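Local coordinates for protein CaaX farnesyltransferase beta subunit Ram1 (Aspergillus fumigatus, PDB 4L9P) that probably transfers, together with its alpha subunit, a farnesyl group from farnesyl diphosphate to the cysteine of a C-terminal CaaX peptide, using one zinc ion, at residues L325-V330 / D384-L389; K362-C367 / T407-S412; S453-K458 / S463-K468. All coordinates share one frame; numbering follows the deposited sequence. Where two conformers were deposited one is given.

Interaction 1 of 3, residues L325-V330 / D384-L389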
ATOM      1  N   LEU B 325      12.398   1.058 -12.767  1.00  9.44           N
ATOM      2  CA  LEU B 325      12.391   1.167 -14.224  1.00 10.38           C
ATOM      3  C   LEU B 325      13.331   2.214 -14.804  1.00 12.08           C
ATOM      4  O   LEU B 325      13.581   2.215 -16.016  1.00 14.29           O
ATOM      5  CB  LEU B 325      10.969   1.434 -14.756  1.00 11.63           C
ATOM      6  CG  LEU B 325       9.937   0.446 -14.201  1.00 11.50           C
ATOM      7  CD1 LEU B 325       8.530   0.826 -14.725  1.00 13.05           C
ATOM      8  CD2 LEU B 325      10.285  -1.002 -14.538  1.00 12.35           C
ATOM      9  N   GLY B 326      13.799   3.135 -13.976  1.00 10.60           N
ATOM     10  CA  GLY B 326      14.718   4.177 -14.457  1.00 11.77           C
ATOM     11  C   GLY B 326      14.923   5.166 -13.332  1.00 11.27           C
ATOM     12  O   GLY B 326      14.554   4.874 -12.173  1.00 11.65           O
ATOM     13  N   ARG B 327      15.552   6.305 -13.649  1.00 10.94           N
ATOM     14  CA  ARG B 327      15.839   7.290 -12.604  1.00 10.48           C
ATOM     15  C   ARG B 327      14.540   7.921 -12.135  1.00  9.02           C
ATOM     16  O   ARG B 327      13.650   8.201 -12.934  1.00  9.56           O
ATOM     17  CB  ARG B 327      16.742   8.366 -13.196  1.00 11.76           C
ATOM     18  CG  ARG B 327      18.117   7.811 -13.507  1.00 14.99           C
ATOM     19  CD  ARG B 327      19.018   8.885 -14.045  1.00 18.39           C
ATOM     20  NE  ARG B 327      20.425   8.446 -14.014  1.00 22.78           N
ATOM     21  CZ  ARG B 327      21.495   9.262 -14.076  1.00 25.28           C
ATOM     22  NH1 ARG B 327      21.368  10.587 -14.214  1.00 26.82           N
ATOM     23  NH2 ARG B 327      22.729   8.756 -14.037  1.00 26.49           N
ATOM     24  N   PRO B 328      14.411   8.189 -10.823  1.00  7.18           N
ATOM     25  CA  PRO B 328      13.159   8.760 -10.293  1.00  8.14           C
ATOM     26  C   PRO B 328      12.716  10.049 -10.981  1.00  8.04           C
ATOM     27  O   PRO B 328      11.544  10.241 -11.312  1.00  7.77           O
ATOM     28  CB  PRO B 328      13.491   9.011  -8.833  1.00  8.53           C
ATOM     29  CG  PRO B 328      14.512   7.948  -8.501  1.00  8.47           C
ATOM     30  CD  PRO B 328      15.378   7.855  -9.771  1.00  8.00           C
ATOM     31  N   GLU B 329      13.677  10.933 -11.302  1.00  8.69           N
ATOM     32  CA  GLU B 329      13.308  12.220 -11.899  1.00  8.63           C
ATOM     33  C   GLU B 329      12.912  12.088 -13.382  1.00  9.78           C
ATOM     34  O   GLU B 329      12.422  13.048 -13.982  1.00 11.19           O
ATOM     35  CB  GLU B 329      14.507  13.213 -11.758  1.00 10.40           C
ATOM     36  CG  GLU B 329      15.748  12.799 -12.585  1.00 12.51           C
ATOM     37  CD  GLU B 329      16.749  11.855 -11.901  1.00 14.18           C
ATOM     38  OE1 GLU B 329      16.373  11.083 -10.972  1.00 14.23           O
ATOM     39  OE2 GLU B 329      17.960  11.849 -12.327  1.00 17.16           O
ATOM     40  N   VAL B 330      13.126  10.901 -13.953  1.00 10.64           N
ATOM     41  CA  VAL B 330      12.628  10.633 -15.308  1.00 11.43           C
ATOM     42  C   VAL B 330      11.298   9.930 -15.218  1.00 10.76           C
ATOM     43  O   VAL B 330      10.294  10.388 -15.785  1.00 12.86           O
ATOM     44  CB  VAL B 330      13.635   9.774 -16.124  1.00 13.12           C
ATOM     45  CG1 VAL B 330      13.053   9.356 -17.492  1.00 16.11           C
ATOM     46  CG2 VAL B 330      14.956  10.586 -16.295  1.00 14.21           C
ATOM     47  N   ASP B 384      14.553  16.177  -6.886  1.00  9.42           N
ATOM     48  CA  ASP B 384      15.965  16.614  -6.795  1.00 11.30           C
ATOM     49  C   ASP B 384      16.828  16.139  -7.944  1.00 13.02           C
ATOM     50  O   ASP B 384      17.805  16.812  -8.336  1.00 15.20           O
ATOM     51  CB  ASP B 384      16.603  16.013  -5.542  1.00 11.12           C
ATOM     52  CG  ASP B 384      16.120  16.653  -4.276  1.00 12.68           C
ATOM     53  OD1 ASP B 384      15.543  17.777  -4.327  1.00 14.68           O
ATOM     54  OD2 ASP B 384      16.302  16.003  -3.221  1.00 13.14           O
ATOM     55  N   GLY B 385      16.501  14.989  -8.502  1.00 12.88           N
ATOM     56  CA  GLY B 385      17.355  14.338  -9.473  1.00 14.61           C
ATOM     57  C   GLY B 385      18.516  13.592  -8.848  1.00 15.37           C
ATOM     58  O   GLY B 385      18.769  13.661  -7.621  1.00 16.09           O
ATOM     59  N   THR B 386      19.243  12.904  -9.713  1.00 16.27           N
ATOM     60  CA  THR B 386      20.313  12.038  -9.318  1.00 17.90           C
ATOM     61  C   THR B 386      21.495  12.879  -8.825  1.00 20.01           C
ATOM     62  O   THR B 386      21.843  13.900  -9.432  1.00 21.55           O
ATOM     63  CB  THR B 386      20.666  11.138 -10.539  1.00 18.30           C
ATOM     64  OG1 THR B 386      19.598  10.182 -10.707  1.00 20.33           O
ATOM     65  CG2 THR B 386      21.913  10.380 -10.301  1.00 18.79           C
ATOM     66  N   GLN B 387      22.074  12.477  -7.693  1.00 20.06           N
ATOM     67  CA  GLN B 387      23.222  13.197  -7.118  1.00 23.64           C
ATOM     68  C   GLN B 387      24.510  12.667  -7.688  1.00 26.82           C
ATOM     69  O   GLN B 387      24.792  11.494  -7.622  1.00 25.49           O
ATOM     70  CB  GLN B 387      23.199  13.112  -5.586  1.00 25.01           C
ATOM     71  CG  GLN B 387      21.802  13.449  -5.003  1.00 27.62           C
ATOM     72  CD  GLN B 387      21.464  14.924  -5.090  1.00 29.28           C
ATOM     73  OE1 GLN B 387      22.161  15.740  -4.483  1.00 30.78           O
ATOM     74  NE2 GLN B 387      20.379  15.284  -5.853  1.00 28.36           N
ATOM     75  N   PRO B 388      25.323  13.541  -8.279  1.00 30.61           N
ATOM     76  CA  PRO B 388      26.560  12.974  -8.834  1.00 32.43           C
ATOM     77  C   PRO B 388      27.595  12.727  -7.713  1.00 33.98           C
ATOM     78  O   PRO B 388      27.726  13.571  -6.812  1.00 34.94           O
ATOM     79  CB  PRO B 388      27.034  14.071  -9.789  1.00 33.31           C
ATOM     80  CG  PRO B 388      26.511  15.360  -9.144  1.00 33.64           C
ATOM     81  CD  PRO B 388      25.142  14.974  -8.588  1.00 32.33           C
ATOM     82  N   LEU B 389      28.295  11.596  -7.736  1.00 34.51           N
ATOM     83  CA  LEU B 389      29.363  11.430  -6.754  1.00 36.89           C
ATOM     84  C   LEU B 389      30.486  12.465  -6.962  1.00 36.11           C
ATOM     85  O   LEU B 389      31.024  12.982  -5.983  1.00 38.42           O
ATOM     86  CB  LEU B 389      29.911  10.000  -6.730  1.00 39.02           C
ATOM     87  CG  LEU B 389      28.999   8.927  -6.139  1.00 40.89           C
ATOM     88  CD1 LEU B 389      29.872   7.755  -5.648  1.00 41.57           C
ATOM     89  CD2 LEU B 389      28.129   9.474  -5.027  1.00 41.42           C
TER
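The backbones of Glu329 and Gly385 come closest here, CA to CA 5.2 Å, where the start of helix 328-335 meets the chain leaving helix 375-384, and Arg327, two residues before Glu329, stands across from Thr386. The contact centres on the carboxylate of Glu329. Its OE2 accepts a hydrogen bond from the hydroxyl of Thr386, OG1 to OE2 being 2.8 Å, on the syn lone pair, the side facing OE1. The same oxygen also receives a weak bond from the backbone, Thr386 N to Glu329 OE2 at 3.1 Å with a bent N-H...O angle of 139°. One carboxylate oxygen thus grips a single threonine by both its amide and its hydroxyl, which limits the rotation of that hydroxyl. Glu329 reaches this place with CG lodged between its own N and carbonyl carbon (chi1 66°) and a bend at chi2, a path that lays CB and CG against the bare alpha carbon of Gly385; its CD lies 3.5 Å from Gly385 CA. With its positive phi, Gly385 turns the chain out of helix 375-384, and the next residue presents its N-H to the acid. The extended Arg327 side chain crosses Thr386 at about a right angle. The methyl CG2 of Thr386 sits over the centre of one guanidinium face, 3.9 Å above the plane, while Arg327 CD passes 3.6 Å from Thr386 OG1. Beyond the threonine, Gln387 NE2 folds back to Gly385 O at 2.9 Å, and the backbone of Gln387 pairs with Cys450. Arg327 holds the N-cap position of helix 328-335, and the whole is a junction between one helix start and one helix end on the periphery of the alpha-alpha toroid of the prenyltransferase beta subunit.

Interaction 2 of 3, residues K362-C367 / T407-S412. With ZN (zinc ion), chain J; FII ([(3,7,11-trimethyl-dodeca-2,6,10-trienyloxycarbamoyl)-methyl]-phosphonic acid), chain Q.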
ATOM      1  N   LYS B 362      -9.418   8.477   6.842  1.00  4.22           N
ATOM      2  CA  LYS B 362      -9.247   7.320   7.721  1.00  3.72           C
ATOM      3  C   LYS B 362      -8.162   7.626   8.759  1.00  3.57           C
ATOM      4  O   LYS B 362      -7.777   8.811   8.894  1.00  5.41           O
ATOM      5  CB  LYS B 362      -8.994   6.029   6.913  1.00  3.55           C
ATOM      6  CG  LYS B 362     -10.234   5.673   6.041  1.00  4.40           C
ATOM      7  CD  LYS B 362     -10.362   4.211   5.813  1.00  4.89           C
ATOM      8  CE  LYS B 362     -10.943   3.550   7.049  1.00  5.98           C
ATOM      9  NZ  LYS B 362     -10.822   2.058   7.040  1.00  6.55           N
ATOM     10  N   LEU B 363      -7.731   6.634   9.511  1.00  3.40           N
ATOM     11  CA  LEU B 363      -6.964   6.940  10.738  1.00  2.77           C
ATOM     12  C   LEU B 363      -5.480   6.702  10.523  1.00  3.70           C
ATOM     13  O   LEU B 363      -5.046   5.874   9.717  1.00  4.17           O
ATOM     14  CB  LEU B 363      -7.427   5.992  11.847  1.00  3.82           C
ATOM     15  CG  LEU B 363      -8.922   6.063  12.212  1.00  4.89           C
ATOM     16  CD1 LEU B 363      -9.249   5.011  13.271  1.00  6.62           C
ATOM     17  CD2 LEU B 363      -9.290   7.456  12.699  1.00  5.30           C
ATOM     18  N   VAL B 364      -4.707   7.369  11.372  1.00  3.46           N
ATOM     19  CA  VAL B 364      -3.264   7.046  11.400  1.00  3.56           C
ATOM     20  C   VAL B 364      -2.988   5.591  11.780  1.00  4.18           C
ATOM     21  O   VAL B 364      -3.789   4.938  12.461  1.00  3.93           O
ATOM     22  CB  VAL B 364      -2.495   7.992  12.346  1.00  5.05           C
ATOM     23  CG1 VAL B 364      -2.595   9.442  11.840  1.00  6.17           C
ATOM     24  CG2 VAL B 364      -2.941   7.823  13.804  1.00  5.83           C
ATOM     25  N   ASP B 365      -1.827   5.077  11.357  1.00  3.57           N
ATOM     26  CA  ASP B 365      -1.413   3.720  11.702  1.00  3.02           C
ATOM     27  C   ASP B 365       0.093   3.641  11.503  1.00  2.55           C
ATOM     28  O   ASP B 365       0.636   4.104  10.487  1.00  4.14           O
ATOM     29  CB  ASP B 365      -2.179   2.744  10.725  1.00  4.18           C
ATOM     30  CG  ASP B 365      -1.757   1.339  10.810  1.00  3.47           C
ATOM     31  OD1 ASP B 365      -0.713   0.964  11.398  1.00  3.19           O
ATOM     32  OD2 ASP B 365      -2.495   0.482  10.292  1.00  4.79           O
ATOM     33  N   GLY B 366       0.748   3.127  12.532  1.00  2.48           N
ATOM     34  CA  GLY B 366       2.210   3.035  12.501  1.00  4.13           C
ATOM     35  C   GLY B 366       2.762   2.274  11.305  1.00  3.50           C
ATOM     36  O   GLY B 366       3.933   2.519  10.939  1.00  4.41           O
ATOM     37  N   CYS B 367       2.017   1.346  10.661  1.00  3.35           N
ATOM     38  CA  CYS B 367       2.681   0.668   9.528  1.00  2.60           C
ATOM     39  C   CYS B 367       2.861   1.604   8.310  1.00  3.27           C
ATOM     40  O   CYS B 367       3.756   1.367   7.478  1.00  3.52           O
ATOM     41  CB  CYS B 367       1.964  -0.655   9.116  1.00  3.38           C
ATOM     42  SG  CYS B 367       0.229  -0.370   8.423  1.00  4.27           S
ATOM     43  N   THR B 407       8.182  10.790  14.148  1.00  4.73           N
ATOM     44  CA  THR B 407       8.995  10.228  15.201  1.00  4.21           C
ATOM     45  C   THR B 407       8.241  10.212  16.548  1.00  4.90           C
ATOM     46  O   THR B 407       8.290   9.219  17.295  1.00  5.44           O
ATOM     47  CB  THR B 407      10.269  11.046  15.361  1.00  5.12           C
ATOM     48  OG1 THR B 407      10.998  10.960  14.135  1.00  6.66           O
ATOM     49  CG2 THR B 407      11.149  10.420  16.441  1.00  6.28           C
ATOM     50  N   ARG B 408       7.528  11.301  16.839  1.00  5.00           N
ATOM     51  CA  ARG B 408       6.678  11.306  18.034  1.00  5.56           C
ATOM     52  C   ARG B 408       5.639  10.203  17.971  1.00  4.91           C
ATOM     53  O   ARG B 408       5.390   9.523  18.961  1.00  5.67           O
ATOM     54  CB  ARG B 408       5.978  12.652  18.233  1.00  6.79           C
ATOM     55  CG  ARG B 408       6.990  13.778  18.544  1.00  6.77           C
ATOM     56  CD  ARG B 408       6.201  15.092  18.861  1.00  8.40           C
ATOM     57  NE  ARG B 408       7.176  16.163  19.200  1.00  8.45           N
ATOM     58  CZ  ARG B 408       7.777  16.286  20.383  1.00  8.83           C
ATOM     59  NH1 ARG B 408       7.439  15.492  21.399  1.00  8.98           N
ATOM     60  NH2 ARG B 408       8.718  17.236  20.515  1.00  9.61           N
ATOM     61  N   TYR B 409       4.940  10.049  16.812  1.00  4.19           N
ATOM     62  CA  TYR B 409       3.939   9.029  16.790  1.00  4.33           C
ATOM     63  C   TYR B 409       4.525   7.652  17.024  1.00  3.95           C
ATOM     64  O   TYR B 409       4.008   6.880  17.805  1.00  5.17           O
ATOM     65  CB  TYR B 409       3.259   9.061  15.413  1.00  4.22           C
ATOM     66  CG  TYR B 409       2.030   8.126  15.355  1.00  4.32           C
ATOM     67  CD1 TYR B 409       0.941   8.296  16.252  1.00  5.04           C
ATOM     68  CD2 TYR B 409       2.084   6.960  14.549  1.00  3.81           C
ATOM     69  CE1 TYR B 409      -0.092   7.393  16.279  1.00  5.26           C
ATOM     70  CE2 TYR B 409       1.003   6.048  14.529  1.00  4.66           C
ATOM     71  CZ  TYR B 409      -0.027   6.237  15.447  1.00  5.06           C
ATOM     72  OH  TYR B 409      -1.057   5.330  15.517  1.00  5.69           O
ATOM     73  N   ILE B 410       5.642   7.331  16.383  1.00  3.87           N
ATOM     74  CA  ILE B 410       6.203   5.990  16.577  1.00  5.61           C
ATOM     75  C   ILE B 410       6.705   5.778  17.998  1.00  6.26           C
ATOM     76  O   ILE B 410       6.322   4.786  18.654  1.00  5.98           O
ATOM     77  CB  ILE B 410       7.372   5.791  15.582  1.00  4.70           C
ATOM     78  CG1 ILE B 410       6.853   5.774  14.109  1.00  4.61           C
ATOM     79  CG2 ILE B 410       8.142   4.472  15.905  1.00  5.77           C
ATOM     80  CD1 ILE B 410       7.961   5.900  13.091  1.00  5.97           C
ATOM     81  N   LEU B 411       7.522   6.708  18.502  1.00  5.67           N
ATOM     82  CA  LEU B 411       8.141   6.460  19.816  1.00  5.83           C
ATOM     83  C   LEU B 411       7.194   6.714  20.976  1.00  5.73           C
ATOM     84  O   LEU B 411       7.273   5.967  22.002  1.00  7.35           O
ATOM     85  CB  LEU B 411       9.425   7.294  19.981  1.00  6.29           C
ATOM     86  CG  LEU B 411      10.538   6.874  19.031  1.00  7.95           C
ATOM     87  CD1 LEU B 411      11.790   7.840  19.210  1.00  8.12           C
ATOM     88  CD2 LEU B 411      10.961   5.401  19.263  1.00  8.34           C
ATOM     89  N   SER B 412       6.352   7.748  20.882  1.00  5.61           N
ATOM     90  CA  SER B 412       5.437   8.066  22.002  1.00  7.21           C
ATOM     91  C   SER B 412       4.189   7.208  21.984  1.00  6.50           C
ATOM     92  O   SER B 412       3.650   6.882  23.067  1.00  7.86           O
ATOM     93  CB  SER B 412       5.014   9.537  22.020  1.00  8.24           C
ATOM     94  OG  SER B 412       6.141  10.404  22.181  1.00  9.05           O
TER
HETATM   95 ZN    ZN J 601      -1.303  -1.137  10.043  1.00  5.22          ZN
HETATM   96  C1  FII Q 608       4.261  -5.268  -0.710  1.00 11.11           C
HETATM   97  C2  FII Q 608       2.855  -5.340  -0.176  1.00 10.84           C
HETATM   98  C6  FII Q 608       2.259  -6.683  -0.138  1.00 12.73           C
HETATM   99  C10 FII Q 608       2.075  -4.091  -0.118  1.00 10.00           C
HETATM  100  C11 FII Q 608       0.610  -4.023   0.314  1.00  9.72           C
HETATM  101  C12 FII Q 608       0.588  -3.561   1.800  1.00  8.89           C
HETATM  102  C15 FII Q 608      -0.720  -2.985   2.334  1.00 10.93           C
HETATM  103  C18 FII Q 608      -0.797  -2.521   3.783  1.00 11.22           C
HETATM  104  C22 FII Q 608      -1.944  -3.330   1.546  1.00 14.30           C
HETATM  105  C23 FII Q 608      -3.155  -2.464   1.854  1.00 17.67           C
HETATM  106  C24 FII Q 608      -4.392  -3.007   1.245  1.00 15.94           C
HETATM  107  C27 FII Q 608      -5.602  -2.429   1.907  1.00 12.41           C
HETATM  108  C30 FII Q 608      -6.123  -1.146   1.283  1.00 12.96           C
HETATM  109  C34 FII Q 608      -6.485  -3.423   2.562  1.00 12.41           C
HETATM  110  C35 FII Q 608      -7.882  -3.084   3.038  1.00 13.03           C
HETATM  111  O36 FII Q 608      -7.967  -3.149   4.450  1.00 11.83           O
HETATM  112  N42 FII Q 608      -7.075  -2.371   5.137  1.00 10.47           N
HETATM  113  C43 FII Q 608      -7.654  -1.185   5.612  1.00  7.89           C
HETATM  114  O44 FII Q 608      -8.823  -0.830   5.403  1.00  8.17           O
HETATM  115  C45 FII Q 608      -6.694  -0.354   6.451  1.00  5.97           C
HETATM  116  P46 FII Q 608      -6.962   1.489   6.308  1.00  4.74           P
HETATM  117  O49 FII Q 608      -7.084   1.771   4.858  1.00  5.05           O
HETATM  118  O50 FII Q 608      -8.151   1.849   7.144  1.00  7.34           O
HETATM  119  O51 FII Q 608      -5.654   2.042   6.911  1.00  5.07           O
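The zinc site of the farnesyltransferase beta subunit is built partly on the loop 362-367, and this contact packs the back of that loop against helix 403-413 of the alpha-alpha toroid. The packing is carried by Tyr409, whose CG is anti to the backbone N (chi1 -172°), a setting that sends the ring from the helix to the loop. There the edge of the ring meets the backbone: Gly366 N lies in the ring plane, 3.5 Å from Tyr409 CE2. Val364 comes from another quarter, crossing the tyrosine obliquely, with its CG2 methyl 3.6 Å from Tyr409 OH and about as near to CZ. No hydrogen bond joins the two segments; the tyrosine OH is instead bonded to Asp423 O, and the backbone of Gly366 also pairs with Asp423, so both sides of the contact share a neighbour. Val364 and Tyr409 further touch helix 89-105. The side chain of Asp365 sets off away from the helix, and its carboxylate binds zinc. It holds the metal unevenly, by a short bond from OD2 (2.0 Å) and a longer one from OD1 (2.6 Å). Cys367 SG adds a third bond, His433 completes the protein ligands, and the bound peptide also coordinates the metal. At the start of the loop, Lys362 bends at chi3 to give NZ a hydrogen bond to O50 of the phosphonate of the farnesyl diphosphate analogue, a ligand also hydrogen-bonded to His311, Arg359 and Tyr368. Within the loop, the carboxylate that binds zinc is fixed by a capping bond at the turn into helix 368-371: Cys367 N reaches Asp365 OD1 at 2.9 Å, almost straight at 173°, approaching from 46° out of the carboxylate plane.

Interaction 3 of 3, residues S453-K458 / S463-K468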
ATOM      1  N   SER B 453      26.265   6.418  -9.451  1.00 18.19           N
ATOM      2  CA  SER B 453      27.142   5.290  -9.167  1.00 19.01           C
ATOM      3  C   SER B 453      26.383   4.062  -8.734  1.00 18.66           C
ATOM      4  O   SER B 453      25.842   4.029  -7.641  1.00 20.11           O
ATOM      5  CB  SER B 453      28.134   5.700  -8.071  1.00 22.38           C
ATOM      6  OG  SER B 453      29.106   4.679  -7.916  1.00 26.62           O
ATOM      7  N   SER B 454      26.312   3.067  -9.607  1.00 16.49           N
ATOM      8  CA  SER B 454      25.507   1.896  -9.312  1.00 16.47           C
ATOM      9  C   SER B 454      26.309   0.686  -8.986  1.00 19.38           C
ATOM     10  O   SER B 454      27.375   0.516  -9.549  1.00 20.17           O
ATOM     11  CB  SER B 454      24.548   1.615 -10.485  1.00 17.48           C
ATOM     12  OG  SER B 454      23.739   0.467 -10.220  1.00 18.14           O
ATOM     13  N   VAL B 455      25.850  -0.151  -8.061  1.00 22.77           N
ATOM     14  CA  VAL B 455      26.516  -1.436  -7.844  1.00 25.60           C
ATOM     15  C   VAL B 455      26.191  -2.439  -8.944  1.00 28.19           C
ATOM     16  O   VAL B 455      26.888  -3.440  -9.085  1.00 29.68           O
ATOM     17  CB  VAL B 455      26.254  -2.089  -6.458  1.00 26.52           C
ATOM     18  CG1 VAL B 455      26.644  -1.161  -5.321  1.00 26.62           C
ATOM     19  CG2 VAL B 455      24.840  -2.519  -6.318  1.00 26.98           C
ATOM     20  N   SER B 456      25.153  -2.178  -9.736  1.00 29.69           N
ATOM     21  CA  SER B 456      24.853  -3.073 -10.853  1.00 30.94           C
ATOM     22  C   SER B 456      25.763  -2.804 -12.027  1.00 34.02           C
ATOM     23  O   SER B 456      26.095  -1.634 -12.321  1.00 33.80           O
ATOM     24  CB  SER B 456      23.398  -2.940 -11.319  1.00 30.65           C
ATOM     25  OG  SER B 456      23.146  -3.743 -12.489  1.00 30.74           O
ATOM     26  N   SER B 457      26.162  -3.894 -12.684  1.00 36.34           N
ATOM     27  CA  SER B 457      26.942  -3.825 -13.905  1.00 38.04           C
ATOM     28  C   SER B 457      26.070  -3.604 -15.141  1.00 37.74           C
ATOM     29  O   SER B 457      26.585  -3.272 -16.214  1.00 38.61           O
ATOM     30  CB  SER B 457      27.780  -5.090 -14.057  1.00 39.60           C
ATOM     31  OG  SER B 457      28.718  -5.166 -12.998  1.00 40.76           O
ATOM     32  N   LYS B 458      24.755  -3.759 -14.995  1.00 36.14           N
ATOM     33  CA  LYS B 458      23.827  -3.711 -16.132  1.00 34.84           C
ATOM     34  C   LYS B 458      22.943  -2.459 -16.111  1.00 33.95           C
ATOM     35  O   LYS B 458      22.794  -1.795 -15.062  1.00 33.07           O
ATOM     36  CB  LYS B 458      22.933  -4.980 -16.123  1.00 34.87           C
ATOM     37  CG  LYS B 458      23.745  -6.263 -16.020  1.00 35.40           C
ATOM     38  CD  LYS B 458      22.870  -7.496 -15.899  1.00 35.29           C
ATOM     39  CE  LYS B 458      23.731  -8.776 -15.954  1.00 34.64           C
ATOM     40  NZ  LYS B 458      22.955 -10.024 -16.246  1.00 33.65           N
ATOM     41  N   SER B 463      19.542   2.546 -11.747  1.00 10.92           N
ATOM     42  CA  SER B 463      19.267   3.569 -10.760  1.00  9.37           C
ATOM     43  C   SER B 463      18.873   2.946  -9.418  1.00  8.52           C
ATOM     44  O   SER B 463      19.264   3.418  -8.344  1.00  8.63           O
ATOM     45  CB  SER B 463      18.160   4.474 -11.307  1.00 10.15           C
ATOM     46  OG  SER B 463      17.813   5.468 -10.356  1.00 11.75           O
ATOM     47  N   ALA B 464      18.111   1.861  -9.468  1.00  8.24           N
ATOM     48  CA  ALA B 464      17.666   1.210  -8.219  1.00  7.46           C
ATOM     49  C   ALA B 464      18.822   0.746  -7.380  1.00  7.49           C
ATOM     50  O   ALA B 464      18.694   0.657  -6.171  1.00  7.78           O
ATOM     51  CB  ALA B 464      16.769  -0.011  -8.523  1.00  8.07           C
ATOM     52  N   PHE B 465      19.945   0.440  -8.033  1.00  7.86           N
ATOM     53  CA  PHE B 465      21.154   0.004  -7.313  1.00  9.31           C
ATOM     54  C   PHE B 465      22.151   1.137  -7.083  1.00  9.23           C
ATOM     55  O   PHE B 465      23.334   0.874  -6.761  1.00 11.78           O
ATOM     56  CB  PHE B 465      21.773  -1.242  -7.966  1.00 11.13           C
ATOM     57  CG  PHE B 465      20.870  -2.465  -7.844  1.00  9.80           C
ATOM     58  CD1 PHE B 465      20.777  -3.136  -6.619  1.00 10.00           C
ATOM     59  CD2 PHE B 465      20.068  -2.899  -8.900  1.00  9.70           C
ATOM     60  CE1 PHE B 465      19.905  -4.222  -6.451  1.00  9.76           C
ATOM     61  CE2 PHE B 465      19.174  -4.006  -8.718  1.00  9.90           C
ATOM     62  CZ  PHE B 465      19.115  -4.644  -7.510  1.00  9.91           C
ATOM     63  N   SER B 466      21.690   2.369  -7.250  0.74  8.52           N
ATOM     64  CA  SER B 466      22.535   3.554  -7.089  0.74  8.89           C
ATOM     65  C   SER B 466      22.202   4.298  -5.801  0.74  9.31           C
ATOM     66  O   SER B 466      22.841   5.307  -5.485  0.74 10.17           O
ATOM     67  CB  SER B 466      22.352   4.479  -8.291  0.74  9.31           C
ATOM     68  OG  SER B 466      21.160   5.242  -8.164  0.74  9.64           O
ATOM     69  N   TRP B 467      21.183   3.864  -5.031  1.00  7.79           N
ATOM     70  CA  TRP B 467      20.780   4.588  -3.823  1.00  7.98           C
ATOM     71  C   TRP B 467      21.841   4.497  -2.739  1.00  8.83           C
ATOM     72  O   TRP B 467      22.399   3.426  -2.477  1.00  9.04           O
ATOM     73  CB  TRP B 467      19.447   3.970  -3.314  1.00  6.41           C
ATOM     74  CG  TRP B 467      18.267   4.379  -4.141  1.00  7.03           C
ATOM     75  CD1 TRP B 467      17.871   3.847  -5.363  1.00  8.63           C
ATOM     76  CD2 TRP B 467      17.389   5.481  -3.873  1.00  6.78           C
ATOM     77  NE1 TRP B 467      16.752   4.531  -5.820  1.00  8.40           N
ATOM     78  CE2 TRP B 467      16.438   5.534  -4.947  1.00  6.65           C
ATOM     79  CE3 TRP B 467      17.268   6.390  -2.805  1.00  6.72           C
ATOM     80  CZ2 TRP B 467      15.380   6.444  -4.964  1.00  6.04           C
ATOM     81  CZ3 TRP B 467      16.247   7.338  -2.852  1.00  6.86           C
ATOM     82  CH2 TRP B 467      15.337   7.369  -3.932  1.00  6.67           C
ATOM     83  N   LYS B 468      22.106   5.656  -2.134  1.00  8.44           N
ATOM     84  CA  LYS B 468      23.095   5.801  -1.064  1.00  8.52           C
ATOM     85  C   LYS B 468      22.458   6.532   0.087  1.00  8.32           C
ATOM     86  O   LYS B 468      21.319   7.013  -0.018  1.00  8.14           O
ATOM     87  CB  LYS B 468      24.362   6.531  -1.588  1.00 12.02           C
ATOM     88  CG  LYS B 468      25.022   5.641  -2.676  1.00 15.70           C
ATOM     89  CD  LYS B 468      26.433   5.908  -2.912  1.00 19.71           C
ATOM     90  CE  LYS B 468      26.947   5.272  -4.223  1.00 22.34           C
ATOM     91  NZ  LYS B 468      26.810   3.782  -4.414  1.00 23.44           N
TER
HETATM   92  O   HOH W   1      28.864   2.950  -6.049  1.00 40.25           O
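Val455 and Phe465 cross at about a right angle, the valine methyl CG2 resting 3.7 Å from Phe465 CB. From this methyl and from Ser456 CB the aromatic ring is approached obliquely, one near CD1 and the other near CD2. Phe465 starts out toward the 453-458 segment, but its ring leads away from it to meet the ring of Phe498 and the side chain of Arg509. The hydroxyl of Ser454 lies 3.4 Å from Phe465 CB; with OG anti to the backbone N (chi1 -180°), it accepts from Ser456 N in an ST turn and is also bonded to Ser462 O. A second ST turn follows at once, in which Ser456 OG accepts from Lys458 N; that hydroxyl is further bonded to Glu513 and Arg509 of helix 502-513.

The backbones are joined by one firm bond, Val455 N to Phe465 O at 3.0 Å, close to straight at 167°. Next to it, Ser453 O receives a CA-H...O contact from Ser466 CA at 3.4 Å. Lys468, bent at chi4, brings its amine round to the same carbonyl, where the bond from NZ to Ser453 O is weak. A water binds more tightly, accepting from Lys468 NZ at 2.8 Å and lying 2.6 Å from Ser453 OG, so the amine meets the backbone of Ser453 weakly and its hydroxyl through the water. Behind the contact, Ser463 O accepts from Ser466 N. The touching parts, 453-456 and 465-468, run roughly antiparallel, 145° apart, and the segments lie in the long connection between strands 446-449 and 468-471 of a two-stranded antiparallel sheet at the margin of the helical toroid, Lys468 being the first residue of the second strand.

Overall arrangement
From the N terminus, residues 325-330 open interaction 1 and 362-367 open interaction 2; interaction 1 closes at 384-389 and interaction 2 at 407-412, so the two loops cross. Interaction 3 follows in series and closes the short loop between 453-458 and 463-468. Interactions 1 and 3 are neighbours, with centres 11 Å apart: Pro328 CD lies 3.5 Å from Ser463 OG and Leu389 CD1 3.6 Å from Ser453 CB, which joins helix 328-335 and the exit from helix 375-384 to the strand connection. Interaction 2 stands apart at the zinc site, its nearest atoms about 17 Å from those of interaction 3 and across the chain's centre.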